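Local coordinates for protein beta-L-arabinobiosidase (Bacteroides thetaiotaomicron, PDB 5MQR) that probably hydrolyses arabinose-containing glycosides in the breakdown of plant pectin by a gut bacterium, at residues His150-Phe155 with Trp245-Asp250; Tyr241-Val246 with Ile256-Gly261. All blocks are in the same frame, centred on the assembly; numbering follows the deposited sequence.

In the fold
Both contacts lie in the N-terminal beta propeller, the centre of each about 40 Å from the centre of the chain. From the N terminus, strand 148-157 supplies 150-155, the first side of contact 1. The chain completes the antiparallel sheet through strands 163-170, 186-192 and 202-206 and passes helices 226-236 and 239-242 before 245-250 returns to 150-155, closing a long excursion. Contact 2 starts within that excursion at 241-246 and ends beyond it at 256-261, so the closures interleave instead of nesting, sharing W245 and V246. Their centres are 9 Å apart. Contact 1 ties the sheet's edge strand to the loop after helix 239-242; contact 2 folds that loop back on 241-246, at turn M242-W245.

Contact 1. Residues His150-Phe155 with Trp245-Asp250; sequences HQRVGF and WVEEAD. With EDO (1,2-ethanediol), chain H.
The backbone of H150-F155, on the interrupted strand 148-157, and the loop W245-D250 stay apart, with 7.8 Å between the CA atoms of H150 and E248 and 7.2 Å between those of R152 and W245, so side chains and one water make the link. R152 grips the carboxylate of E247 side-on. Its NE meets OE2 of E247 at 2.7 Å along a nearly straight path (167° at the hydrogen), while NH2 reaches the syn lone pair of OE1 at 2.8 Å. Guanidinium and carboxylate planes are 50° apart, and NE comes to OE2 from above the carboxylate plane. CE1 of H150 lies over the centre of one guanidinium face. With CG of H150 anti to the backbone N (chi1 -171°), ND1 donates in the ring plane, along a bent path, to the anti lone pair of E248 OE2 at 2.7 Å, a His-carboxylate hydrogen bond. NE2 donates to O1 of an ethanediol, probably a crystallisation additive. Water 1 accepts from the backbone N of R152 and donates to OE1 of E248. CG1 of V153 abuts the W245 ring edge, 3.6 Å from CD1. OE1 of E248 also pairs with R187, and OE2 of E247 accepts from the backbone N of A264. Each buried carboxylate therefore has an arginine as counter-ion, an arrangement likely to offset the cost of burying two acidic groups.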
loop_
_atom_site.group_PDB
_atom_site.type_symbol
_atom_site.label_atom_id
_atom_site.label_comp_id
_atom_site.label_asym_id
_atom_site.label_seq_id
_atom_site.Cartn_x
_atom_site.Cartn_y
_atom_site.Cartn_z
ATOM N N HIS A 150 5.539 -23.863 34.709
ATOM C CA HIS A 150 4.730 -22.760 34.241
ATOM C C HIS A 150 5.590 -21.502 34.202
ATOM O O HIS A 150 6.144 -21.124 35.233
ATOM C CB HIS A 150 3.542 -22.513 35.168
ATOM C CG HIS A 150 2.568 -21.531 34.604
ATOM N ND1 HIS A 150 2.627 -20.180 34.878
ATOM C CD2 HIS A 150 1.559 -21.692 33.716
ATOM C CE1 HIS A 150 1.668 -19.561 34.216
ATOM N NE2 HIS A 150 1.000 -20.458 33.511
ATOM N N GLN A 151 5.707 -20.908 33.020
ATOM C CA GLN A 151 6.515 -19.705 32.746
ATOM C C GLN A 151 5.710 -18.770 31.898
ATOM O O GLN A 151 5.101 -19.236 30.934
ATOM C CB GLN A 151 7.666 -19.998 31.760
ATOM C CG GLN A 151 8.752 -20.845 32.229
ATOM C CD GLN A 151 8.493 -22.311 32.072
ATOM O OE1 GLN A 151 8.326 -22.985 33.056
ATOM N NE2 GLN A 151 8.500 -22.814 30.847
ATOM N N ARG A 152 5.811 -17.472 32.145
ATOM C CA ARG A 152 5.295 -16.463 31.200
ATOM C C ARG A 152 6.413 -15.780 30.429
ATOM O O ARG A 152 6.126 -14.926 29.574
ATOM C CB ARG A 152 4.481 -15.408 31.945
ATOM C CG ARG A 152 3.322 -15.952 32.753
ATOM C CD ARG A 152 2.250 -16.510 31.840
ATOM N NE ARG A 152 0.947 -16.443 32.487
ATOM C CZ ARG A 152 -0.117 -17.190 32.170
ATOM N NH1 ARG A 152 -0.088 -18.065 31.147
ATOM N NH2 ARG A 152 -1.248 -17.029 32.876
ATOM N N VAL A 153 7.667 -16.123 30.773
ATOM C CA VAL A 153 8.870 -15.574 30.157
ATOM C C VAL A 153 9.896 -16.693 30.114
ATOM O O VAL A 153 10.064 -17.414 31.094
ATOM C CB VAL A 153 9.460 -14.338 30.920
ATOM C CG1 VAL A 153 9.719 -14.612 32.399
ATOM C CG2 VAL A 153 10.750 -13.846 30.253
ATOM N N GLY A 154 10.567 -16.809 28.967
ATOM C CA GLY A 154 11.447 -17.914 28.648
ATOM C C GLY A 154 12.903 -17.625 28.330
ATOM O O GLY A 154 13.713 -18.544 28.425
ATOM N N PHE A 155 13.244 -16.377 28.002
ATOM C CA PHE A 155 14.504 -16.052 27.374
ATOM C C PHE A 155 14.994 -14.669 27.763
ATOM O O PHE A 155 14.193 -13.744 27.843
ATOM C CB PHE A 155 14.369 -16.057 25.849
ATOM C CG PHE A 155 14.176 -17.412 25.234
ATOM C CD1 PHE A 155 15.165 -18.363 25.302
ATOM C CD2 PHE A 155 13.035 -17.700 24.518
ATOM C CE1 PHE A 155 15.002 -19.602 24.695
ATOM C CE2 PHE A 155 12.865 -18.933 23.918
ATOM C CZ PHE A 155 13.852 -19.889 24.009
ATOM N N TRP A 245 7.252 -12.220 36.200
ATOM C CA TRP A 245 7.400 -13.242 37.233
ATOM C C TRP A 245 6.286 -13.180 38.291
ATOM O O TRP A 245 6.264 -13.995 39.203
ATOM C CB TRP A 245 8.727 -13.048 37.962
ATOM C CG TRP A 245 9.982 -13.502 37.245
ATOM C CD1 TRP A 245 10.139 -13.798 35.910
ATOM C CD2 TRP A 245 11.272 -13.640 37.842
ATOM N NE1 TRP A 245 11.452 -14.145 35.658
ATOM C CE2 TRP A 245 12.168 -14.040 36.824
ATOM C CE3 TRP A 245 11.760 -13.458 39.144
ATOM C CZ2 TRP A 245 13.520 -14.280 37.076
ATOM C CZ3 TRP A 245 13.099 -13.694 39.398
ATOM C CH2 TRP A 245 13.967 -14.108 38.372
ATOM N N VAL A 246 5.374 -12.221 38.178
ATOM C CA VAL A 246 4.390 -11.955 39.239
ATOM C C VAL A 246 3.401 -13.092 39.517
ATOM O O VAL A 246 2.971 -13.261 40.660
ATOM C CB VAL A 246 3.599 -10.664 38.959
ATOM C CG1 VAL A 246 2.684 -10.820 37.718
ATOM C CG2 VAL A 246 2.827 -10.212 40.209
ATOM N N GLU A 247 3.055 -13.874 38.499
ATOM C CA GLU A 247 2.102 -14.954 38.702
ATOM C C GLU A 247 2.637 -16.123 39.509
ATOM O O GLU A 247 1.842 -16.767 40.179
ATOM C CB GLU A 247 1.540 -15.471 37.384
ATOM C CG GLU A 247 0.729 -14.438 36.640
ATOM C CD GLU A 247 0.258 -14.948 35.297
ATOM O OE1 GLU A 247 -0.510 -15.931 35.313
ATOM O OE2 GLU A 247 0.618 -14.372 34.237
ATOM N N GLU A 248 3.945 -16.410 39.417
ATOM C CA GLU A 248 4.561 -17.579 40.085
ATOM C C GLU A 248 5.355 -17.203 41.324
ATOM O O GLU A 248 5.480 -18.002 42.236
ATOM C CB GLU A 248 5.491 -18.333 39.136
ATOM C CG GLU A 248 4.848 -18.795 37.839
ATOM C CD GLU A 248 4.834 -17.774 36.700
ATOM O OE1 GLU A 248 5.415 -16.673 36.810
ATOM O OE2 GLU A 248 4.214 -18.092 35.659
ATOM N N ALA A 249 5.913 -15.995 41.333
ATOM C CA ALA A 249 6.648 -15.483 42.481
ATOM C C ALA A 249 5.750 -15.419 43.723
ATOM O O ALA A 249 4.516 -15.466 43.591
ATOM C CB ALA A 249 7.199 -14.098 42.160
ATOM N N ASP A 250 6.373 -15.329 44.906
ATOM C CA ASP A 250 5.660 -15.062 46.167
ATOM C C ASP A 250 4.677 -13.892 46.000
ATOM O O ASP A 250 4.952 -12.924 45.281
ATOM C CB ASP A 250 6.628 -14.690 47.321
ATOM C CG ASP A 250 7.424 -15.874 47.848
ATOM O OD1 ASP A 250 7.254 -16.982 47.297
ATOM O OD2 ASP A 250 8.222 -15.706 48.817
HETATM C C1 EDO H . -2.452 -20.162 33.561
HETATM O O1 EDO H . -1.822 -20.681 32.366
HETATM C C2 EDO H . -3.787 -19.465 33.259
HETATM O O2 EDO H . -4.069 -18.367 34.131
HETATM O O HOH W 1 6.745 -16.323 34.528
#

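Contact 2. Residues Tyr241-Val246 with Ile256-Gly261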
loop_
_atom_site.group_PDB
_atom_site.type_symbol
_atom_site.label_atom_id
_atom_site.label_comp_id
_atom_site.label_asym_id
_atom_site.label_seq_id
_atom_site.Cartn_x
_atom_site.Cartn_y
_atom_site.Cartn_z
ATOM N N TYR A 241 11.438 -7.721 33.331
ATOM C CA TYR A 241 11.468 -9.155 33.578
ATOM C C TYR A 241 10.769 -9.515 34.894
ATOM O O TYR A 241 10.084 -10.535 34.956
ATOM C CB TYR A 241 12.915 -9.700 33.489
ATOM C CG TYR A 241 13.320 -9.871 32.042
ATOM C CD1 TYR A 241 13.627 -8.767 31.236
ATOM C CD2 TYR A 241 13.304 -11.126 31.448
ATOM C CE1 TYR A 241 13.961 -8.929 29.893
ATOM C CE2 TYR A 241 13.631 -11.301 30.119
ATOM C CZ TYR A 241 13.959 -10.206 29.340
ATOM O OH TYR A 241 14.257 -10.418 28.006
HETATM N N MSE A 242 10.882 -8.677 35.926
HETATM C CA MSE A 242 10.170 -8.944 37.200
HETATM C C MSE A 242 8.657 -8.870 37.017
HETATM O O MSE A 242 7.920 -9.670 37.611
HETATM C CB MSE A 242 10.640 -8.036 38.321
HETATM C CG MSE A 242 12.132 -8.145 38.607
HETATM SE SE MSE A 242 12.620 -9.968 39.104
HETATM C CE MSE A 242 13.205 -10.630 37.346
HETATM N N MSE A 243 8.186 -7.987 36.134
HETATM C CA MSE A 243 6.766 -7.916 35.776
HETATM C C MSE A 243 6.220 -9.196 35.200
HETATM O O MSE A 243 5.008 -9.426 35.239
HETATM C CB MSE A 243 6.500 -6.830 34.742
HETATM C CG MSE A 243 6.721 -5.419 35.283
HETATM SE SE MSE A 243 5.496 -4.965 36.757
HETATM C CE MSE A 243 3.953 -4.619 35.577
ATOM N N GLN A 244 7.098 -10.034 34.650
ATOM C CA GLN A 244 6.700 -11.302 34.038
ATOM C C GLN A 244 6.916 -12.484 34.950
ATOM O O GLN A 244 6.813 -13.614 34.509
ATOM C CB GLN A 244 7.454 -11.509 32.723
ATOM C CG GLN A 244 7.234 -10.387 31.723
ATOM C CD GLN A 244 8.041 -10.568 30.452
ATOM O OE1 GLN A 244 7.772 -11.473 29.655
ATOM N NE2 GLN A 244 9.055 -9.715 30.266
ATOM N N TRP A 245 7.252 -12.220 36.200
ATOM C CA TRP A 245 7.400 -13.242 37.233
ATOM C C TRP A 245 6.286 -13.180 38.291
ATOM O O TRP A 245 6.264 -13.995 39.203
ATOM C CB TRP A 245 8.727 -13.048 37.962
ATOM C CG TRP A 245 9.982 -13.502 37.245
ATOM C CD1 TRP A 245 10.139 -13.798 35.910
ATOM C CD2 TRP A 245 11.272 -13.640 37.842
ATOM N NE1 TRP A 245 11.452 -14.145 35.658
ATOM C CE2 TRP A 245 12.168 -14.040 36.824
ATOM C CE3 TRP A 245 11.760 -13.458 39.144
ATOM C CZ2 TRP A 245 13.520 -14.280 37.076
ATOM C CZ3 TRP A 245 13.099 -13.694 39.398
ATOM C CH2 TRP A 245 13.967 -14.108 38.372
ATOM N N VAL A 246 5.374 -12.221 38.178
ATOM C CA VAL A 246 4.390 -11.955 39.239
ATOM C C VAL A 246 3.401 -13.092 39.517
ATOM O O VAL A 246 2.971 -13.261 40.660
ATOM C CB VAL A 246 3.599 -10.664 38.959
ATOM C CG1 VAL A 246 2.684 -10.820 37.718
ATOM C CG2 VAL A 246 2.827 -10.212 40.209
ATOM N N ILE A 256 8.944 -7.475 42.699
ATOM C CA ILE A 256 7.929 -7.256 41.667
ATOM C C ILE A 256 7.513 -5.776 41.726
ATOM O O ILE A 256 7.081 -5.306 42.777
ATOM C CB ILE A 256 6.671 -8.157 41.835
ATOM C CG1 ILE A 256 7.023 -9.651 42.052
ATOM C CG2 ILE A 256 5.760 -8.003 40.630
ATOM C CD1 ILE A 256 7.737 -10.357 40.901
ATOM N N PRO A 257 7.641 -5.043 40.607
ATOM C CA PRO A 257 7.308 -3.604 40.644
ATOM C C PRO A 257 5.830 -3.279 40.928
ATOM O O PRO A 257 5.541 -2.395 41.728
ATOM C CB PRO A 257 7.694 -3.108 39.236
ATOM C CG PRO A 257 8.670 -4.110 38.723
ATOM C CD PRO A 257 8.268 -5.427 39.325
ATOM N N LEU A 258 4.928 -3.981 40.243
ATOM C CA LEU A 258 3.482 -3.826 40.396
ATOM C C LEU A 258 2.979 -5.169 40.893
ATOM O O LEU A 258 3.063 -6.155 40.181
ATOM C CB LEU A 258 2.827 -3.471 39.053
ATOM C CG LEU A 258 1.308 -3.206 39.050
ATOM C CD1 LEU A 258 0.955 -1.987 39.899
ATOM C CD2 LEU A 258 0.780 -3.034 37.630
ATOM N N LYS A 259 2.454 -5.197 42.110
ATOM C CA LYS A 259 2.183 -6.450 42.807
ATOM C C LYS A 259 0.860 -7.184 42.469
ATOM O O LYS A 259 0.715 -8.364 42.781
ATOM C CB LYS A 259 2.356 -6.227 44.305
ATOM C CG LYS A 259 3.834 -6.101 44.664
ATOM C CD LYS A 259 4.081 -5.340 45.957
ATOM C CE LYS A 259 5.572 -5.226 46.269
ATOM N NZ LYS A 259 6.279 -4.460 45.210
ATOM N N LYS A 260 -0.076 -6.513 41.809
ATOM C CA LYS A 260 -1.321 -7.154 41.352
ATOM C C LYS A 260 -1.044 -8.194 40.269
ATOM O O LYS A 260 -0.188 -8.008 39.398
ATOM C CB LYS A 260 -2.333 -6.114 40.838
ATOM C CG LYS A 260 -3.008 -5.330 41.950
ATOM C CD LYS A 260 -3.248 -3.861 41.589
ATOM C CE LYS A 260 -3.736 -3.061 42.805
ATOM N NZ LYS A 260 -3.635 -1.587 42.601
ATOM N N GLY A 261 -1.813 -9.275 40.326
ATOM C CA GLY A 261 -1.629 -10.446 39.468
ATOM C C GLY A 261 -2.259 -10.310 38.103
ATOM O O GLY A 261 -3.075 -11.122 37.714
#
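V246 and I256 meet through their branch methyls, CG2 of V246 lying 3.7 Å from CG2 of I256, with the two side chains crossing at about a right angle. The same V246 methyl also rests against backbone oxygens of the 256-261 loop, 3.8 Å from O of K259 and as close to O of K260. I256 works in two directions. Its CG2, anti to the backbone N, faces V246, whereas the other branch (chi1 -49°) carries CD1 to 3.4 Å from O of M242. That oxygen also accepts the N-H of W245 in the type I turn M242-W245, so CD1 packs against the turn itself, and it touches CB of W245 at 4.1 Å. Replacing I256 by alanine would remove CG2 and CD1, and is likely to open a gap beside O of M242 and CB of W245 and deprive V246 CG2 of its apolar partner. The third large contributor is M243, a selenomethionine bent at chi2 and chi3. The bends bring SE to 3.8 Å from CB of P257 and place the terminal CE 3.8 Å from CB of L258. Next to it, CB of M242 packs on CD of P257. The loop is braced from within by K259, whose NZ donates to O of I256 at 2.7 Å, almost in line with the carbonyl bond (174°). M243 also touches W279 and W294 in neighbouring loops. W245 and M242 lean on I235, and W245 on M166, so the 256-261 loop packs against a turn beside helix 226-236 and strand 163-170.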